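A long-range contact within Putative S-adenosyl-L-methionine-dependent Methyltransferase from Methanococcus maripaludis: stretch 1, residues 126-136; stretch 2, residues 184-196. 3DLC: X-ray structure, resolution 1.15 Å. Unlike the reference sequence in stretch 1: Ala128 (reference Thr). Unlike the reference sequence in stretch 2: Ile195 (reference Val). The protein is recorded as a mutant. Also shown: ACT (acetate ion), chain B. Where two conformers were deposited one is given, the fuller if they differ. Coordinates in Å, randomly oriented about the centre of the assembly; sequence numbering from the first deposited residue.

Stretch 1, residues 126-136: DVATAFREIYR
Stretch 2 184-196: ERFQNVLDEIGIS

Two helices that cross obliquely often bury apolar side chains where they come closest and let charged ones pair at the margin; this methyltransferase offers a compact example. Residues 127-136 and 184-193 are helical, with regular i to i+4 backbone hydrogen bonds. Their axes approach to 9.6 Å, and their N-to-C directions diverge by 62° (signed crossing angle -62°). The backbones are nearest where the CA atoms of Ala128 and Val189 lie 5.9 Å apart; further along, Arg132 CA is 7.1 Å from Ile193 CA, and Tyr135 CA 8.7 Å from Ile195 CA. Asp126 (chi1 t) caps the first helix, its OD1 accepting a weak bond from Thr129 N at 3.4 Å.

Along the second helix, Arg185 comes first. Its CA-to-CB bond points sideways, but an extended chain (chi1 to chi3 all t) carries the guanidinium to Val127, whose CG2 lies over one face, 3.6 Å from Arg185 NH2. The edge remains free for polar bonding: Arg185 NE donates to acetate OXT at 3.0 Å and Arg185 NH2 to acetate O at 3.1 Å, the ion probably deriving from the crystallisation liquor. Phe186 (m, chi2 -75°) points toward the first helix and meets Phe131 (m, chi2 -83°) obliquely, with ring centroids 5.7 Å apart and planes at 56°; Val127 CG1 approaches the Phe186 ring edge, 3.9 Å from CE1.

Val189 (t) occupies the close crossing. Its CG2 lies 3.5 Å from Val127 CG2 (Val127 chi1 m), while its CG1 reaches within 4.0 Å of Ala128 CA, a backbone contact alongside the small alanine side chain. Leu190 (m, t) places CD2 3.7 Å from Phe131 CD1. Phe131 thus acts as a knob in a hole formed by Phe186, Val189, Leu190 and Ile193.

Glu192 (t, m, chi3 -39°) supplies the charged margin. Both its oxygens engage Arg132 (m, t, t, chi4 85°): Arg132 NH1 donates to Glu192 OE1 at 2.9 Å and Arg132 NH2 to Glu192 OE2 at 3.0 Å, a bidentate salt bridge. Ile193 (m, t) joins this polar pair to the apolar cluster around Phe131, its CG1 lying over the guanidinium face, 3.8 Å from Arg132 CZ, and its CD1 3.6 Å from Phe131 CB.

Gly194 then leaves helical geometry at phi/psi 98/22, where a CB would jam against the preceding carbonyl oxygen. After this turn, Ile195 (m, m; phi/psi -56/126) sets CD1 almost directly over the Tyr135 ring (t, chi2 64°), 3.5 Å from the ring centroid and 6° off its normal, a CH-pi contact.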

# COMPACT_ATOMS: atom_id res chain seq x y z
N ASP A 126 6.93 1.39 -14.79
CA ASP A 126 8.31 1.11 -14.32
C ASP A 126 8.54 0.52 -12.91
O ASP A 126 9.18 1.11 -12.02
CB ASP A 126 9.15 2.36 -14.49
CG ASP A 126 10.63 2.04 -14.54
OD1 ASP A 126 10.98 0.83 -14.45
OD2 ASP A 126 11.42 2.99 -14.61
N VAL A 127 8.07 -0.70 -12.76
CA VAL A 127 8.14 -1.36 -11.47
C VAL A 127 9.56 -1.69 -11.04
O VAL A 127 9.83 -1.76 -9.85
CB VAL A 127 7.21 -2.57 -11.37
CG1 VAL A 127 5.74 -2.09 -11.39
CG2 VAL A 127 7.48 -3.59 -12.45
N ALA A 128 10.48 -1.88 -11.99
CA ALA A 128 11.88 -2.14 -11.61
C ALA A 128 12.42 -0.94 -10.83
O ALA A 128 13.06 -1.09 -9.79
CB ALA A 128 12.73 -2.40 -12.84
N THR A 129 12.20 0.26 -11.35
CA THR A 129 12.66 1.46 -10.68
C THR A 129 11.97 1.63 -9.33
O THR A 129 12.60 2.00 -8.33
CB THR A 129 12.45 2.69 -11.57
OG1 THR A 129 13.25 2.53 -12.74
CG2 THR A 129 12.78 4.00 -10.85
N ALA A 130 10.67 1.37 -9.30
CA ALA A 130 9.91 1.50 -8.05
C ALA A 130 10.50 0.59 -6.97
O ALA A 130 10.70 1.01 -5.84
CB ALA A 130 8.45 1.16 -8.28
N PHE A 131 10.76 -0.67 -7.31
CA PHE A 131 11.30 -1.60 -6.32
C PHE A 131 12.74 -1.33 -5.93
O PHE A 131 13.12 -1.58 -4.81
CB PHE A 131 11.02 -3.05 -6.70
CG PHE A 131 9.62 -3.46 -6.30
CD1 PHE A 131 9.35 -3.87 -5.00
CD2 PHE A 131 8.55 -3.32 -7.17
CE1 PHE A 131 8.06 -4.16 -4.61
CE2 PHE A 131 7.26 -3.61 -6.78
CZ PHE A 131 7.02 -4.02 -5.50
N ARG A 132 13.54 -0.76 -6.82
CA ARG A 132 14.87 -0.28 -6.43
C ARG A 132 14.76 0.83 -5.40
O ARG A 132 15.54 0.89 -4.45
CB ARG A 132 15.69 0.15 -7.65
CG ARG A 132 16.23 -1.06 -8.43
CD ARG A 132 17.14 -0.60 -9.58
NE ARG A 132 17.96 -1.70 -10.07
CZ ARG A 132 17.57 -2.57 -10.96
NH1 ARG A 132 16.46 -2.42 -11.63
NH2 ARG A 132 18.34 -3.63 -11.21
N GLU A 133 13.79 1.73 -5.60
CA GLU A 133 13.59 2.82 -4.61
C GLU A 133 13.12 2.28 -3.26
O GLU A 133 13.56 2.71 -2.20
CB GLU A 133 12.61 3.86 -5.16
CG GLU A 133 13.24 4.84 -6.09
CD GLU A 133 14.19 5.75 -5.32
OE1 GLU A 133 13.71 6.70 -4.65
OE2 GLU A 133 15.40 5.49 -5.33
N ILE A 134 12.17 1.35 -3.30
CA ILE A 134 11.68 0.70 -2.09
C ILE A 134 12.84 0.05 -1.35
O ILE A 134 12.98 0.18 -0.13
CB ILE A 134 10.57 -0.30 -2.45
CG1 ILE A 134 9.33 0.49 -2.87
CG2 ILE A 134 10.26 -1.26 -1.30
CD1 ILE A 134 8.27 -0.33 -3.63
N TYR A 135 13.68 -0.66 -2.08
CA TYR A 135 14.80 -1.32 -1.42
C TYR A 135 15.78 -0.30 -0.86
O TYR A 135 16.35 -0.53 0.23
CB TYR A 135 15.50 -2.31 -2.36
CG TYR A 135 16.26 -3.40 -1.66
CD1 TYR A 135 15.60 -4.32 -0.88
CD2 TYR A 135 17.62 -3.56 -1.79
CE1 TYR A 135 16.22 -5.36 -0.27
CE2 TYR A 135 18.29 -4.64 -1.18
CZ TYR A 135 17.57 -5.53 -0.43
OH TYR A 135 18.16 -6.59 0.23
N ARG A 136 15.98 0.81 -1.58
CA ARG A 136 16.89 1.82 -1.12
C ARG A 136 16.49 2.40 0.24
O ARG A 136 17.35 2.62 1.11
CB ARG A 136 17.00 2.95 -2.16
CG ARG A 136 17.94 4.06 -1.73
CD ARG A 136 17.96 5.23 -2.72
NE ARG A 136 16.69 5.92 -2.84
CZ ARG A 136 16.19 6.76 -1.93
NH1 ARG A 136 16.85 7.03 -0.81
NH2 ARG A 136 15.01 7.32 -2.15
N GLU A 184 4.17 -14.16 -10.41
CA GLU A 184 5.20 -14.35 -11.40
C GLU A 184 5.84 -13.04 -11.84
O GLU A 184 7.06 -12.88 -11.93
CB GLU A 184 4.65 -15.05 -12.63
CG GLU A 184 5.72 -15.18 -13.70
CD GLU A 184 5.72 -16.52 -14.34
OE1 GLU A 184 5.77 -17.51 -13.58
OE2 GLU A 184 5.72 -16.60 -15.58
N ARG A 185 4.99 -12.07 -12.13
CA ARG A 185 5.49 -10.78 -12.60
C ARG A 185 6.48 -10.19 -11.61
O ARG A 185 7.58 -9.76 -11.97
CB ARG A 185 4.36 -9.78 -12.80
CG ARG A 185 4.81 -8.42 -13.32
CD ARG A 185 3.70 -7.38 -13.43
NE ARG A 185 4.29 -6.20 -14.04
CZ ARG A 185 3.87 -4.95 -13.92
NH1 ARG A 185 2.83 -4.67 -13.20
NH2 ARG A 185 4.54 -4.00 -14.53
N PHE A 186 6.07 -10.15 -10.35
CA PHE A 186 6.89 -9.50 -9.32
C PHE A 186 8.08 -10.32 -8.87
O PHE A 186 9.10 -9.75 -8.53
CB PHE A 186 6.01 -8.91 -8.22
CG PHE A 186 5.28 -7.72 -8.70
CD1 PHE A 186 5.96 -6.52 -8.86
CD2 PHE A 186 3.98 -7.78 -9.09
CE1 PHE A 186 5.32 -5.42 -9.38
CE2 PHE A 186 3.33 -6.69 -9.59
CZ PHE A 186 4.00 -5.51 -9.75
N GLN A 187 7.98 -11.65 -8.92
CA GLN A 187 9.15 -12.47 -8.69
C GLN A 187 10.20 -12.07 -9.73
O GLN A 187 11.37 -11.89 -9.42
CB GLN A 187 8.77 -13.96 -8.84
CG GLN A 187 9.75 -15.00 -8.93
CD GLN A 187 9.07 -16.33 -9.35
OE1 GLN A 187 9.75 -17.29 -9.60
NE2 GLN A 187 7.72 -16.36 -9.40
N ASN A 188 9.76 -11.93 -11.00
CA ASN A 188 10.73 -11.58 -12.04
C ASN A 188 11.35 -10.21 -11.83
O ASN A 188 12.55 -10.01 -12.03
CB ASN A 188 10.09 -11.67 -13.42
CG ASN A 188 9.74 -13.09 -13.83
OD1 ASN A 188 10.25 -14.05 -13.27
ND2 ASN A 188 8.85 -13.23 -14.81
N VAL A 189 10.57 -9.26 -11.35
CA VAL A 189 11.08 -7.93 -11.05
C VAL A 189 12.14 -7.97 -9.95
O VAL A 189 13.24 -7.41 -10.07
CB VAL A 189 9.94 -6.96 -10.62
CG1 VAL A 189 10.49 -5.62 -10.11
CG2 VAL A 189 8.94 -6.72 -11.77
N LEU A 190 11.83 -8.65 -8.85
CA LEU A 190 12.74 -8.72 -7.72
C LEU A 190 13.99 -9.49 -8.12
O LEU A 190 15.10 -9.17 -7.68
CB LEU A 190 12.07 -9.37 -6.51
CG LEU A 190 10.83 -8.61 -5.97
CD1 LEU A 190 10.44 -9.23 -4.64
CD2 LEU A 190 11.05 -7.09 -5.80
N ASP A 191 13.84 -10.50 -8.96
CA ASP A 191 14.98 -11.31 -9.38
C ASP A 191 15.92 -10.51 -10.27
O ASP A 191 17.14 -10.68 -10.20
CB ASP A 191 14.51 -12.60 -10.02
CG ASP A 191 13.83 -13.54 -9.03
OD1 ASP A 191 13.94 -13.35 -7.79
OD2 ASP A 191 13.20 -14.50 -9.51
N GLU A 192 15.37 -9.64 -11.11
CA GLU A 192 16.23 -8.78 -11.96
C GLU A 192 17.03 -7.82 -11.07
O GLU A 192 18.20 -7.53 -11.38
CB GLU A 192 15.42 -8.02 -12.99
CG GLU A 192 16.27 -7.10 -13.91
CD GLU A 192 16.62 -5.68 -13.37
OE1 GLU A 192 15.80 -5.03 -12.72
OE2 GLU A 192 17.74 -5.16 -13.68
N ILE A 193 16.45 -7.32 -9.99
CA ILE A 193 17.16 -6.45 -9.05
C ILE A 193 18.22 -7.21 -8.30
O ILE A 193 19.27 -6.68 -7.96
CB ILE A 193 16.18 -5.74 -8.10
CG1 ILE A 193 15.27 -4.80 -8.90
CG2 ILE A 193 16.93 -4.97 -7.00
CD1 ILE A 193 14.04 -4.32 -8.12
N GLY A 194 17.94 -8.47 -8.02
CA GLY A 194 18.87 -9.36 -7.34
C GLY A 194 18.67 -9.55 -5.85
O GLY A 194 19.56 -9.98 -5.14
N ILE A 195 17.45 -9.27 -5.40
CA ILE A 195 17.07 -9.35 -3.99
C ILE A 195 17.36 -10.74 -3.44
O ILE A 195 16.88 -11.73 -3.99
CB ILE A 195 15.54 -9.04 -3.83
CG1 ILE A 195 15.20 -7.62 -4.34
CG2 ILE A 195 15.09 -9.22 -2.39
CD1 ILE A 195 16.03 -6.52 -3.75
N SER A 196 18.11 -10.81 -2.35
CA SER A 196 18.52 -12.12 -1.78
C SER A 196 17.44 -12.86 -1.02
O SER A 196 17.48 -14.08 -0.93
CB SER A 196 19.71 -11.92 -0.82
OG SER A 196 20.88 -11.47 -1.48
C ACT B . 7.64 -5.52 -15.75
O ACT B . 7.03 -4.53 -16.25
OXT ACT B . 6.95 -6.52 -15.42
CH3 ACT B . 9.12 -5.47 -15.57